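Local coordinates for mannose-6-phosphate isomerase (Helicobacter pylori, PDB 2QH5), which probably transfers GMP from GTP to mannose 1-phosphate, giving GDP-mannose and diphosphate, through this N-terminal GT-A-type domain of a longer protein that probably also has isomerase activity, at residues D113-A125 with K256-D268. Numbering follows the deposited sequence.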
loop_
_atom_site.group_PDB
_atom_site.type_symbol
_atom_site.label_atom_id
_atom_site.label_comp_id
_atom_site.label_asym_id
_atom_site.label_seq_id
_atom_site.Cartn_x
_atom_site.Cartn_y
_atom_site.Cartn_z
ATOM N N ASP A 113 -5.522 3.989 6.904
ATOM C CA ASP A 113 -6.712 4.833 7.079
ATOM C C ASP A 113 -7.938 4.321 6.304
ATOM O O ASP A 113 -8.714 5.106 5.749
ATOM C CB ASP A 113 -6.402 6.296 6.714
ATOM C CG ASP A 113 -5.764 6.447 5.332
ATOM O OD1 ASP A 113 -5.053 7.449 5.110
ATOM O OD2 ASP A 113 -5.962 5.572 4.464
ATOM N N HIS A 114 -8.099 3.000 6.274
ATOM C CA HIS A 114 -9.190 2.359 5.551
ATOM C C HIS A 114 -10.192 1.710 6.487
ATOM O O HIS A 114 -9.816 1.042 7.458
ATOM C CB HIS A 114 -8.653 1.289 4.598
ATOM C CG HIS A 114 -8.158 1.827 3.290
ATOM N ND1 HIS A 114 -7.407 1.070 2.416
ATOM C CD2 HIS A 114 -8.298 3.044 2.711
ATOM C CE1 HIS A 114 -7.118 1.794 1.350
ATOM N NE2 HIS A 114 -7.641 2.997 1.506
ATOM N N LEU A 115 -11.469 1.902 6.175
ATOM C CA LEU A 115 -12.542 1.200 6.860
ATOM C C LEU A 115 -13.169 0.198 5.891
ATOM O O LEU A 115 -13.656 0.565 4.816
ATOM C CB LEU A 115 -13.593 2.182 7.380
ATOM C CG LEU A 115 -14.215 1.950 8.764
ATOM C CD1 LEU A 115 -15.374 2.926 8.964
ATOM C CD2 LEU A 115 -14.671 0.502 9.002
ATOM N N ILE A 116 -13.128 -1.071 6.277
ATOM C CA ILE A 116 -13.686 -2.150 5.484
ATOM C C ILE A 116 -14.507 -3.017 6.430
ATOM O O ILE A 116 -13.970 -3.610 7.368
ATOM C CB ILE A 116 -12.575 -2.955 4.762
ATOM C CG1 ILE A 116 -12.044 -2.156 3.568
ATOM C CG2 ILE A 116 -13.095 -4.306 4.277
ATOM C CD1 ILE A 116 -10.607 -2.443 3.202
ATOM N N LYS A 117 -15.816 -3.061 6.185
ATOM C CA LYS A 117 -16.753 -3.724 7.087
ATOM C C LYS A 117 -17.084 -5.167 6.699
ATOM O O LYS A 117 -17.105 -6.050 7.560
ATOM C CB LYS A 117 -18.021 -2.885 7.249
ATOM C CG LYS A 117 -17.871 -1.773 8.276
ATOM C CD LYS A 117 -18.727 -0.565 7.936
ATOM C CE LYS A 117 -18.105 0.253 6.811
ATOM N NZ LYS A 117 -18.950 1.414 6.418
ATOM N N ASP A 118 -17.337 -5.411 5.415
ATOM C CA ASP A 118 -17.539 -6.781 4.946
ATOM C C ASP A 118 -16.181 -7.463 4.828
ATOM O O ASP A 118 -15.476 -7.295 3.837
ATOM C CB ASP A 118 -18.294 -6.812 3.611
ATOM C CG ASP A 118 -18.890 -8.184 3.300
ATOM O OD1 ASP A 118 -20.061 -8.229 2.870
ATOM O OD2 ASP A 118 -18.202 -9.217 3.481
ATOM N N LEU A 119 -15.826 -8.230 5.853
ATOM C CA LEU A 119 -14.511 -8.853 5.936
ATOM C C LEU A 119 -14.405 -10.118 5.083
ATOM O O LEU A 119 -13.304 -10.553 4.742
ATOM C CB LEU A 119 -14.159 -9.140 7.399
ATOM C CG LEU A 119 -12.689 -9.412 7.737
ATOM C CD1 LEU A 119 -12.220 -8.551 8.906
ATOM C CD2 LEU A 119 -12.447 -10.901 8.000
ATOM N N GLN A 120 -15.547 -10.707 4.740
ATOM C CA GLN A 120 -15.554 -11.907 3.901
ATOM C C GLN A 120 -15.330 -11.547 2.434
ATOM O O GLN A 120 -14.588 -12.231 1.726
ATOM C CB GLN A 120 -16.851 -12.709 4.083
ATOM C CG GLN A 120 -16.763 -14.151 3.575
ATOM C CD GLN A 120 -15.500 -14.866 4.045
ATOM O OE1 GLN A 120 -15.277 -15.034 5.245
ATOM N NE2 GLN A 120 -14.668 -15.286 3.096
ATOM N N ALA A 121 -15.965 -10.462 1.998
ATOM C CA ALA A 121 -15.768 -9.919 0.658
ATOM C C ALA A 121 -14.343 -9.385 0.477
ATOM O O ALA A 121 -13.802 -9.395 -0.640
ATOM C CB ALA A 121 -16.784 -8.826 0.383
ATOM N N TYR A 122 -13.752 -8.916 1.580
ATOM C CA TYR A 122 -12.357 -8.482 1.606
ATOM C C TYR A 122 -11.423 -9.662 1.404
ATOM O O TYR A 122 -10.506 -9.602 0.590
ATOM C CB TYR A 122 -12.018 -7.795 2.932
ATOM C CG TYR A 122 -10.597 -7.274 2.983
ATOM C CD1 TYR A 122 -10.266 -6.059 2.392
ATOM C CD2 TYR A 122 -9.580 -8.002 3.607
ATOM C CE1 TYR A 122 -8.974 -5.580 2.417
ATOM C CE2 TYR A 122 -8.277 -7.528 3.636
ATOM C CZ TYR A 122 -7.983 -6.313 3.039
ATOM O OH TYR A 122 -6.702 -5.813 3.059
ATOM N N GLU A 123 -11.669 -10.727 2.156
ATOM C CA GLU A 123 -10.822 -11.914 2.164
ATOM C C GLU A 123 -10.812 -12.621 0.810
ATOM O O GLU A 123 -9.791 -13.193 0.410
ATOM C CB GLU A 123 -11.324 -12.862 3.248
ATOM C CG GLU A 123 -10.301 -13.826 3.795
ATOM C CD GLU A 123 -10.578 -14.180 5.252
ATOM O OE1 GLU A 123 -11.313 -13.416 5.921
ATOM O OE2 GLU A 123 -10.054 -15.212 5.729
ATOM N N ASN A 124 -11.958 -12.575 0.124
ATOM C CA ASN A 124 -12.132 -13.160 -1.213
ATOM C C ASN A 124 -11.304 -12.426 -2.263
ATOM O O ASN A 124 -10.558 -13.053 -3.028
ATOM C CB ASN A 124 -13.612 -13.140 -1.633
ATOM C CG ASN A 124 -14.487 -14.072 -0.797
ATOM O OD1 ASN A 124 -14.054 -15.143 -0.365
ATOM N ND2 ASN A 124 -15.734 -13.664 -0.577
ATOM N N ALA A 125 -11.453 -11.097 -2.282
ATOM C CA ALA A 125 -10.682 -10.202 -3.152
ATOM C C ALA A 125 -9.170 -10.352 -2.964
ATOM O O ALA A 125 -8.410 -10.291 -3.936
ATOM C CB ALA A 125 -11.104 -8.755 -2.937
ATOM N N LYS A 256 1.409 -4.245 -16.918
ATOM C CA LYS A 256 1.121 -5.477 -16.183
ATOM C C LYS A 256 0.101 -5.331 -15.056
ATOM O O LYS A 256 0.229 -5.971 -14.014
ATOM C CB LYS A 256 2.418 -6.065 -15.649
ATOM C CG LYS A 256 3.405 -6.346 -16.749
ATOM C CD LYS A 256 4.629 -7.089 -16.278
ATOM C CE LYS A 256 5.502 -7.416 -17.484
ATOM N NZ LYS A 256 6.869 -7.839 -17.106
ATOM N N ILE A 257 -0.934 -4.530 -15.290
ATOM C CA ILE A 257 -1.926 -4.203 -14.267
ATOM C C ILE A 257 -3.272 -4.920 -14.441
ATOM O O ILE A 257 -3.917 -4.799 -15.486
ATOM C CB ILE A 257 -2.162 -2.672 -14.217
ATOM C CG1 ILE A 257 -0.845 -1.956 -13.925
ATOM C CG2 ILE A 257 -3.233 -2.288 -13.173
ATOM C CD1 ILE A 257 -0.902 -0.470 -14.148
ATOM N N LYS A 258 -3.692 -5.651 -13.406
ATOM C CA LYS A 258 -5.052 -6.196 -13.340
ATOM C C LYS A 258 -5.837 -5.612 -12.165
ATOM O O LYS A 258 -5.261 -5.047 -11.245
ATOM C CB LYS A 258 -5.029 -7.726 -13.264
ATOM C CG LYS A 258 -4.445 -8.415 -14.502
ATOM C CD LYS A 258 -5.348 -8.279 -15.718
ATOM C CE LYS A 258 -4.855 -9.146 -16.865
ATOM N NZ LYS A 258 -3.934 -8.417 -17.764
ATOM N N MET A 259 -7.155 -5.749 -12.196
ATOM C CA MET A 259 -7.997 -5.179 -11.155
ATOM C C MET A 259 -8.836 -6.270 -10.492
ATOM O O MET A 259 -9.141 -7.289 -11.112
ATOM C CB MET A 259 -8.910 -4.109 -11.752
ATOM C CG MET A 259 -9.454 -3.109 -10.746
ATOM S SD MET A 259 -10.788 -2.103 -11.415
ATOM C CE MET A 259 -12.152 -3.213 -11.097
ATOM N N VAL A 260 -9.174 -6.063 -9.221
ATOM C CA VAL A 260 -10.141 -6.895 -8.498
ATOM C C VAL A 260 -11.126 -5.944 -7.814
ATOM O O VAL A 260 -10.709 -4.979 -7.190
ATOM C CB VAL A 260 -9.453 -7.807 -7.446
ATOM C CG1 VAL A 260 -10.467 -8.714 -6.761
ATOM C CG2 VAL A 260 -8.367 -8.651 -8.085
ATOM N N GLU A 261 -12.426 -6.198 -7.944
ATOM C CA GLU A 261 -13.440 -5.309 -7.359
ATOM C C GLU A 261 -13.528 -5.429 -5.839
ATOM O O GLU A 261 -13.559 -6.534 -5.293
ATOM C CB GLU A 261 -14.819 -5.582 -7.961
ATOM C CG GLU A 261 -14.919 -5.375 -9.461
ATOM C CD GLU A 261 -16.149 -6.036 -10.053
ATOM O OE1 GLU A 261 -17.226 -5.969 -9.424
ATOM O OE2 GLU A 261 -16.036 -6.624 -11.151
ATOM N N LEU A 262 -13.562 -4.285 -5.163
ATOM C CA LEU A 262 -13.785 -4.251 -3.720
ATOM C C LEU A 262 -15.219 -3.848 -3.400
ATOM O O LEU A 262 -15.582 -2.668 -3.457
ATOM C CB LEU A 262 -12.794 -3.318 -3.014
ATOM C CG LEU A 262 -11.560 -3.959 -2.370
ATOM C CD1 LEU A 262 -10.627 -2.892 -1.826
ATOM C CD2 LEU A 262 -11.953 -4.927 -1.262
ATOM N N ASN A 263 -16.032 -4.850 -3.079
ATOM C CA ASN A 263 -17.411 -4.632 -2.668
ATOM C C ASN A 263 -17.530 -5.026 -1.203
ATOM O O ASN A 263 -18.068 -6.087 -0.876
ATOM C CB ASN A 263 -18.365 -5.464 -3.532
ATOM C CG ASN A 263 -17.873 -5.621 -4.964
ATOM O OD1 ASN A 263 -17.460 -4.653 -5.602
ATOM N ND2 ASN A 263 -17.917 -6.849 -5.473
ATOM N N ALA A 264 -17.008 -4.172 -0.327
ATOM C CA ALA A 264 -16.890 -4.513 1.088
ATOM C C ALA A 264 -17.194 -3.346 2.035
ATOM O O ALA A 264 -16.817 -3.385 3.208
ATOM C CB ALA A 264 -15.502 -5.090 1.370
ATOM N N LYS A 265 -17.897 -2.335 1.519
ATOM C CA LYS A 265 -18.158 -1.069 2.229
ATOM C C LYS A 265 -16.867 -0.325 2.578
ATOM O O LYS A 265 -16.610 0.012 3.738
ATOM C CB LYS A 265 -19.047 -1.265 3.466
ATOM C CG LYS A 265 -20.533 -1.157 3.182
ATOM C CD LYS A 265 -21.324 -1.028 4.471
ATOM C CE LYS A 265 -22.777 -0.682 4.193
ATOM N NZ LYS A 265 -23.528 -0.451 5.458
ATOM N N TRP A 266 -16.070 -0.076 1.544
ATOM C CA TRP A 266 -14.785 0.597 1.667
ATOM C C TRP A 266 -14.955 2.099 1.909
ATOM O O TRP A 266 -15.668 2.783 1.166
ATOM C CB TRP A 266 -13.971 0.342 0.396
ATOM C CG TRP A 266 -12.651 1.051 0.318
ATOM C CD1 TRP A 266 -11.448 0.594 0.778
ATOM C CD2 TRP A 266 -12.392 2.326 -0.288
ATOM N NE1 TRP A 266 -10.460 1.512 0.506
ATOM C CE2 TRP A 266 -11.012 2.583 -0.146
ATOM C CE3 TRP A 266 -13.194 3.278 -0.928
ATOM C CZ2 TRP A 266 -10.417 3.754 -0.621
ATOM C CZ3 TRP A 266 -12.602 4.440 -1.399
ATOM C CH2 TRP A 266 -11.227 4.666 -1.243
ATOM N N SER A 267 -14.299 2.600 2.953
ATOM C CA SER A 267 -14.352 4.023 3.285
ATOM C C SER A 267 -12.962 4.661 3.356
ATOM O O SER A 267 -11.967 3.987 3.639
ATOM C CB SER A 267 -15.108 4.249 4.598
ATOM O OG SER A 267 -16.502 4.075 4.419
ATOM N N ASP A 268 -12.915 5.967 3.096
ATOM C CA ASP A 268 -11.677 6.735 3.139
ATOM C C ASP A 268 -11.896 8.098 3.795
ATOM O O ASP A 268 -11.163 8.490 4.704
ATOM C CB ASP A 268 -11.115 6.918 1.727
ATOM C CG ASP A 268 -9.655 7.340 1.728
ATOM O OD1 ASP A 268 -8.897 6.894 2.620
ATOM O OD2 ASP A 268 -9.257 8.111 0.830
HETATM O O HOH W 1 -7.105 5.482 1.005
#
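Leu115 and Ser267 form a single antiparallel bridge, a hydrogen-bonded pair, in the nucleotidyltransferase domain. It sets Asp113 and His114 beside Trp266-Asp268, probably the two acidic motifs of a GT-A-type active site. Ser267 N donates to Leu115 O at 2.8 Å, in the carbonyl plane. The return bond, Leu115 N to Ser267 O, is straight but weak. Farther along, Ala264 O accepts two backbone N-H groups. Asp118 N reaches Ala264 O at 3.0 Å from above the carbonyl plane, and Lys117 N makes a weak second bond. Asp118 is also the N-cap of helix 119-134. Asp118 OD2 takes Ala121 N at 3.0 Å and, more weakly, Gln120 N. Asp118 thus links Ala264 to the helix start, where Ala121 CB lies against Ala264 CB.

His114 and Trp266 make an edge-to-face aromatic pair, with planes at 67°. Trp266 NE1 lies over the centre of the His114 imidazole, 3.3 Å above its plane. The indole reaches it because Trp266 CG is anti to the backbone N (chi1 176°). A water lies 2.6 Å from His114 NE2 and donates a weak bond to Asp268 OD1. Asp268 OD1 lies 3.7 Å from Asp113 OD2, consistent with acidic groups gathered for a metal ion, as in related enzymes; no metal is modelled here.

Apolar contacts run from the loop into the helix. In the loop, Ile116 sets CG1 and CD1 at the indole edge and CG2 on Ala264 CB. On the helix, Ala125 CB meets Val260 CG1 at 3.9 Å, and Tyr122 CD1 packs beside Leu262 CD2.

Tyr122 OH is hydrogen-bonded to Asn47. Helix 39-48 meets Leu115 and Ile116 through Leu39 and Arg46. Strand 138-144, parallel neighbour of 257-261, touches Ala125, Leu262 and Trp266, while Met190 of strand 184-194 touches His114 and Tyr122.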